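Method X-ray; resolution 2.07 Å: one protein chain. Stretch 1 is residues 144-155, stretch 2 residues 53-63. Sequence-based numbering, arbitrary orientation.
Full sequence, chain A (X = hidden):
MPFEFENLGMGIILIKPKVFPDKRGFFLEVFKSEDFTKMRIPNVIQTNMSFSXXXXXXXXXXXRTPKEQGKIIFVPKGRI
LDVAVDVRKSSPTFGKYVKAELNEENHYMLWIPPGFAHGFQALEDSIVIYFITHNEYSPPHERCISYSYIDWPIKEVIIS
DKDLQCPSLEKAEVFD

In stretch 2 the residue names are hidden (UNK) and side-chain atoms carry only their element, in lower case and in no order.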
# COMPACT_ATOMS: atom_id res chain seq x y z
N CYS A 144 -18.26 -15.88 -3.53
CA CYS A 144 -18.55 -15.23 -2.27
C CYS A 144 -19.59 -15.97 -1.45
O CYS A 144 -20.36 -16.79 -1.99
CB CYS A 144 -18.97 -13.77 -2.48
SG CYS A 144 -20.40 -13.57 -3.55
N ILE A 145 -19.60 -15.69 -0.15
CA ILE A 145 -20.68 -16.11 0.74
C ILE A 145 -21.29 -14.86 1.35
O ILE A 145 -20.61 -13.84 1.47
CB ILE A 145 -20.20 -17.12 1.82
CG1 ILE A 145 -19.14 -16.49 2.74
CG2 ILE A 145 -19.65 -18.40 1.15
CD1 ILE A 145 -18.99 -17.17 4.08
N SER A 146 -22.56 -14.93 1.72
CA SER A 146 -23.32 -13.77 2.18
C SER A 146 -22.74 -13.09 3.42
O SER A 146 -22.35 -13.76 4.40
CB SER A 146 -24.79 -14.15 2.41
OG SER A 146 -25.55 -13.08 2.94
N TYR A 147 -22.70 -11.75 3.36
CA TYR A 147 -22.38 -10.87 4.48
C TYR A 147 -23.24 -11.19 5.72
O TYR A 147 -22.81 -10.99 6.85
CB TYR A 147 -22.62 -9.40 4.06
CG TYR A 147 -24.09 -9.07 4.18
CD1 TYR A 147 -25.00 -9.51 3.22
CD2 TYR A 147 -24.59 -8.39 5.30
CE1 TYR A 147 -26.36 -9.26 3.34
CE2 TYR A 147 -25.97 -8.13 5.44
CZ TYR A 147 -26.84 -8.59 4.44
OH TYR A 147 -28.20 -8.37 4.55
N SER A 148 -24.48 -11.64 5.49
CA SER A 148 -25.45 -11.93 6.56
C SER A 148 -25.01 -13.07 7.48
O SER A 148 -25.65 -13.33 8.50
CB SER A 148 -26.82 -12.27 5.97
OG SER A 148 -26.78 -13.47 5.20
N TYR A 149 -23.94 -13.75 7.09
CA TYR A 149 -23.33 -14.78 7.92
C TYR A 149 -22.82 -14.19 9.22
O TYR A 149 -22.70 -14.88 10.23
CB TYR A 149 -22.19 -15.45 7.16
CG TYR A 149 -21.67 -16.69 7.83
CD1 TYR A 149 -22.42 -17.87 7.83
CD2 TYR A 149 -20.43 -16.68 8.48
CE1 TYR A 149 -21.94 -19.01 8.46
CE2 TYR A 149 -19.95 -17.82 9.10
CZ TYR A 149 -20.71 -18.97 9.08
OH TYR A 149 -20.22 -20.09 9.69
N ILE A 150 -22.55 -12.89 9.19
CA ILE A 150 -21.90 -12.16 10.25
C ILE A 150 -22.87 -11.16 10.83
O ILE A 150 -23.70 -10.59 10.11
CB ILE A 150 -20.63 -11.43 9.70
CG1 ILE A 150 -19.58 -12.44 9.18
CG2 ILE A 150 -20.03 -10.47 10.73
CD1 ILE A 150 -18.98 -13.37 10.26
N ASP A 151 -22.75 -10.92 12.13
CA ASP A 151 -23.52 -9.90 12.81
C ASP A 151 -22.66 -8.63 12.85
O ASP A 151 -21.67 -8.56 13.57
CB ASP A 151 -23.90 -10.41 14.22
CG ASP A 151 -24.81 -9.47 14.98
OD1 ASP A 151 -25.47 -8.61 14.37
OD2 ASP A 151 -24.88 -9.60 16.22
N TRP A 152 -23.02 -7.66 12.02
CA TRP A 152 -22.28 -6.41 11.85
C TRP A 152 -22.85 -5.35 12.79
O TRP A 152 -24.06 -5.34 13.02
CB TRP A 152 -22.42 -5.93 10.39
CG TRP A 152 -21.89 -6.92 9.36
CD1 TRP A 152 -22.62 -7.71 8.52
CD2 TRP A 152 -20.51 -7.21 9.09
NE1 TRP A 152 -21.79 -8.47 7.74
CE2 TRP A 152 -20.49 -8.19 8.06
CE3 TRP A 152 -19.30 -6.74 9.60
CZ2 TRP A 152 -19.30 -8.70 7.53
CZ3 TRP A 152 -18.11 -7.25 9.08
CH2 TRP A 152 -18.12 -8.22 8.06
N PRO A 153 -21.99 -4.46 13.32
CA PRO A 153 -22.47 -3.48 14.33
C PRO A 153 -23.30 -2.30 13.80
O PRO A 153 -24.16 -1.78 14.52
CB PRO A 153 -21.18 -2.99 15.00
CG PRO A 153 -20.11 -3.21 13.98
CD PRO A 153 -20.54 -4.34 13.07
N ILE A 154 -23.07 -1.87 12.56
CA ILE A 154 -23.79 -0.72 12.01
C ILE A 154 -25.02 -1.19 11.23
O ILE A 154 -24.93 -2.09 10.38
CB ILE A 154 -22.88 0.22 11.19
CG1 ILE A 154 -21.82 0.83 12.11
CG2 ILE A 154 -23.69 1.32 10.49
CD1 ILE A 154 -20.65 1.45 11.38
N LYS A 155 -26.14 -0.56 11.56
CA LYS A 155 -27.47 -0.92 11.09
C LYS A 155 -27.71 -0.41 9.67
O LYS A 155 -28.34 -1.09 8.85
CB LYS A 155 -28.49 -0.29 12.05
CG LYS A 155 -29.93 -0.77 11.94
CD LYS A 155 -30.71 -0.30 13.20
CE LYS A 155 -30.33 -1.16 14.45
NZ LYS A 155 -30.00 -0.35 15.68
N UNK A 53 -17.55 4.42 2.65
CA UNK A 53 -18.30 5.30 3.55
C UNK A 53 -18.77 4.49 4.73
O UNK A 53 -18.93 3.29 4.62
c UNK A 53 -20.15 7.27 0.77
n UNK A 53 -21.73 8.70 -1.14
c UNK A 53 -19.05 6.91 1.74
n UNK A 53 -19.84 9.70 -1.97
c UNK A 53 -19.49 5.92 2.80
n UNK A 53 -19.65 8.22 -0.23
c UNK A 53 -20.41 8.87 -1.11
N UNK A 54 -18.98 5.16 5.87
CA UNK A 54 -19.45 4.49 7.09
C UNK A 54 -20.67 3.61 6.85
O UNK A 54 -21.65 4.03 6.21
c UNK A 54 -19.73 5.52 8.17
c UNK A 54 -21.15 5.58 11.79
n UNK A 54 -21.38 6.65 12.83
c UNK A 54 -20.28 4.97 9.49
c UNK A 54 -20.40 6.08 10.55
N UNK A 55 -20.61 2.38 7.37
CA UNK A 55 -21.70 1.44 7.26
C UNK A 55 -21.60 0.50 6.08
O UNK A 55 -22.35 -0.49 5.99
N UNK A 56 -20.70 0.82 5.15
CA UNK A 56 -20.50 -0.01 3.97
C UNK A 56 -20.05 -1.40 4.41
O UNK A 56 -19.23 -1.53 5.31
c UNK A 56 -19.49 0.64 2.96
c UNK A 56 -20.18 1.77 2.19
c UNK A 56 -18.89 -0.38 2.01
N UNK A 57 -20.61 -2.43 3.78
CA UNK A 57 -20.13 -3.80 3.91
C UNK A 57 -19.63 -4.27 2.55
O UNK A 57 -20.32 -4.07 1.54
c UNK A 57 -21.26 -4.74 4.39
c UNK A 57 -20.79 -6.20 4.39
c UNK A 57 -21.76 -4.33 5.78
N UNK A 58 -18.43 -4.84 2.53
CA UNK A 58 -17.88 -5.49 1.35
C UNK A 58 -17.50 -6.90 1.77
O UNK A 58 -16.80 -7.06 2.77
c UNK A 58 -15.56 -2.65 -0.02
n UNK A 58 -15.86 -1.32 -2.52
c UNK A 58 -16.63 -4.76 0.84
c UNK A 58 -16.87 -3.34 0.36
c UNK A 58 -15.88 -0.61 -1.39
n UNK A 58 -15.74 -1.22 -0.21
n UNK A 58 -16.01 0.70 -1.45
N UNK A 59 -17.95 -7.90 1.01
CA UNK A 59 -17.59 -9.30 1.29
C UNK A 59 -18.75 -10.26 1.07
O UNK A 59 -19.83 -9.85 0.67
N UNK A 60 -18.55 -11.55 1.36
CA UNK A 60 -17.28 -12.08 1.86
C UNK A 60 -16.61 -12.83 0.70
O UNK A 60 -17.10 -13.87 0.25
c UNK A 60 -17.52 -13.00 3.07
c UNK A 60 -18.48 -12.52 4.18
c UNK A 60 -18.71 -13.59 5.27
c UNK A 60 -18.00 -11.24 4.81
N UNK A 61 -15.51 -12.27 0.20
CA UNK A 61 -14.93 -12.70 -1.07
C UNK A 61 -13.75 -13.63 -0.96
O UNK A 61 -12.94 -13.52 -0.03
c UNK A 61 -14.48 -11.49 -1.88
n UNK A 61 -15.31 -9.11 -1.93
c UNK A 61 -16.42 -8.45 -2.19
n UNK A 61 -17.36 -9.31 -2.51
c UNK A 61 -16.84 -10.58 -2.45
c UNK A 61 -15.54 -10.46 -2.09
N UNK A 62 -13.65 -14.54 -1.92
CA UNK A 62 -12.48 -15.41 -2.12
C UNK A 62 -12.38 -15.82 -3.60
O UNK A 62 -13.38 -15.81 -4.32
c UNK A 62 -16.25 -18.84 -1.43
c UNK A 62 -12.55 -16.65 -1.20
c UNK A 62 -15.13 -19.34 -2.07
o UNK A 62 -17.44 -19.51 -1.49
c UNK A 62 -15.00 -16.96 -0.66
c UNK A 62 -16.20 -17.66 -0.73
c UNK A 62 -13.85 -17.43 -1.29
c UNK A 62 -13.92 -18.63 -1.99
N UNK A 63 -11.18 -16.15 -4.04
CA UNK A 63 -10.98 -16.76 -5.34
C UNK A 63 -10.70 -18.25 -5.16
O UNK A 63 -9.88 -18.63 -4.33
c UNK A 63 -10.39 -15.02 -7.13
c UNK A 63 -9.33 -14.14 -7.77
n UNK A 63 -8.08 -14.61 -7.83
o UNK A 63 -9.64 -13.02 -8.19
c UNK A 63 -9.87 -16.06 -6.13
O HOH W 1 -22.41 -10.54 0.79

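Position 53 carries three carbons, a nitrogen, and then a carbon bearing two more nitrogens, all clear of stretch 1. This guanidinium chain identifies Arg 53. It lies exposed, where a charged group is readily solvated; its backbone O accepts a hydrogen bond from N of position 56, closing a type II turn.

Position 54 has four carbons in a row ending in nitrogen, and the second carbon lies near Ile 154 CD1. It is Lys 54. Every chi angle is t, and the extended chain lays its methylenes beside Ile 154, with CG 4.0 Å from Ile 154 CD1, while the amine remains exposed.

Position 55 has no side-chain atoms, and its CA sits 3.8 Å from Ile 154 CG2: Gly 55. Its phi of 94° would jam a CB against the preceding carbonyl, and an ideal CB would be a tight 3.5 Å from Ile 154 CG2.

Position 56 shows one carbon carrying two others, buried and pointing away from stretch 1: Val 56, an apolar side chain suited to the interior.

Position 57 has the same three-carbon fork, but it points toward stretch 1, against Tyr 147 and Trp 152. This is Val 57, whose CG1 lies 3.7 Å from Tyr 147 CB, while CG2 sits over one face of the Trp 152 ring. The short branched side chain packs against both aromatic residues.

Position 58 repeats the guanidinium pattern, pointing away from stretch 1, and is Arg 58. Although buried, its NE and NH2 are hydrogen-bonded just outside the stretches.

Position 59 lacks side-chain atoms; its O receives a hydrogen bond from water 1 (2.7 Å), which accepts one from Tyr 147 N (2.9 Å). It is Gly 59. With phi 141° and psi -177°, a CB would press against the preceding carbonyl and the side chain of position 60.

Position 60 has four carbons forked at the second, touching Ile 145, Ile 150 and Trp 152: Leu 60, preceded by a cis peptide bond. Its CD1 lies 3.8 Å from Ile 145 CD1, and its CD2 meets the Trp 152 ring edge, 3.9 Å from CZ2. The fork suits an apolar pocket with several walls.

Position 61 is one carbon and a five-membered ring of three carbons and two nitrogens, its edge against Cys 144 CB: His 61. CD2 is 3.8 Å from Cys 144 CB; the flat ring lies beside Cys 144 while NE2 finds a polar partner elsewhere.

Position 62 has one carbon, then a six-carbon ring bearing an oxygen, near Cys 144 and Ile 145: Tyr 62. CE1 is 3.7 Å from Cys 144 CA. The long side chain offers apolar atoms to Ile 145 and carries its hydroxyl to a partner elsewhere.

Position 63 has three carbons, the last carrying oxygen and nitrogen, beyond reach of stretch 1: Gln 63. Its buried amide is satisfied elsewhere.

Paired backbone hydrogen bonds anchor the contact, Leu 60 N to Ile 145 O and Ile 145 N to Leu 60 O, both 3.1 Å, beside the antiparallel Cys 144–His 61 pair. Apolar packing around Leu 60 and Val 57 extends this join.

Stretch 2 53-63: RKGVVRGLHYQ
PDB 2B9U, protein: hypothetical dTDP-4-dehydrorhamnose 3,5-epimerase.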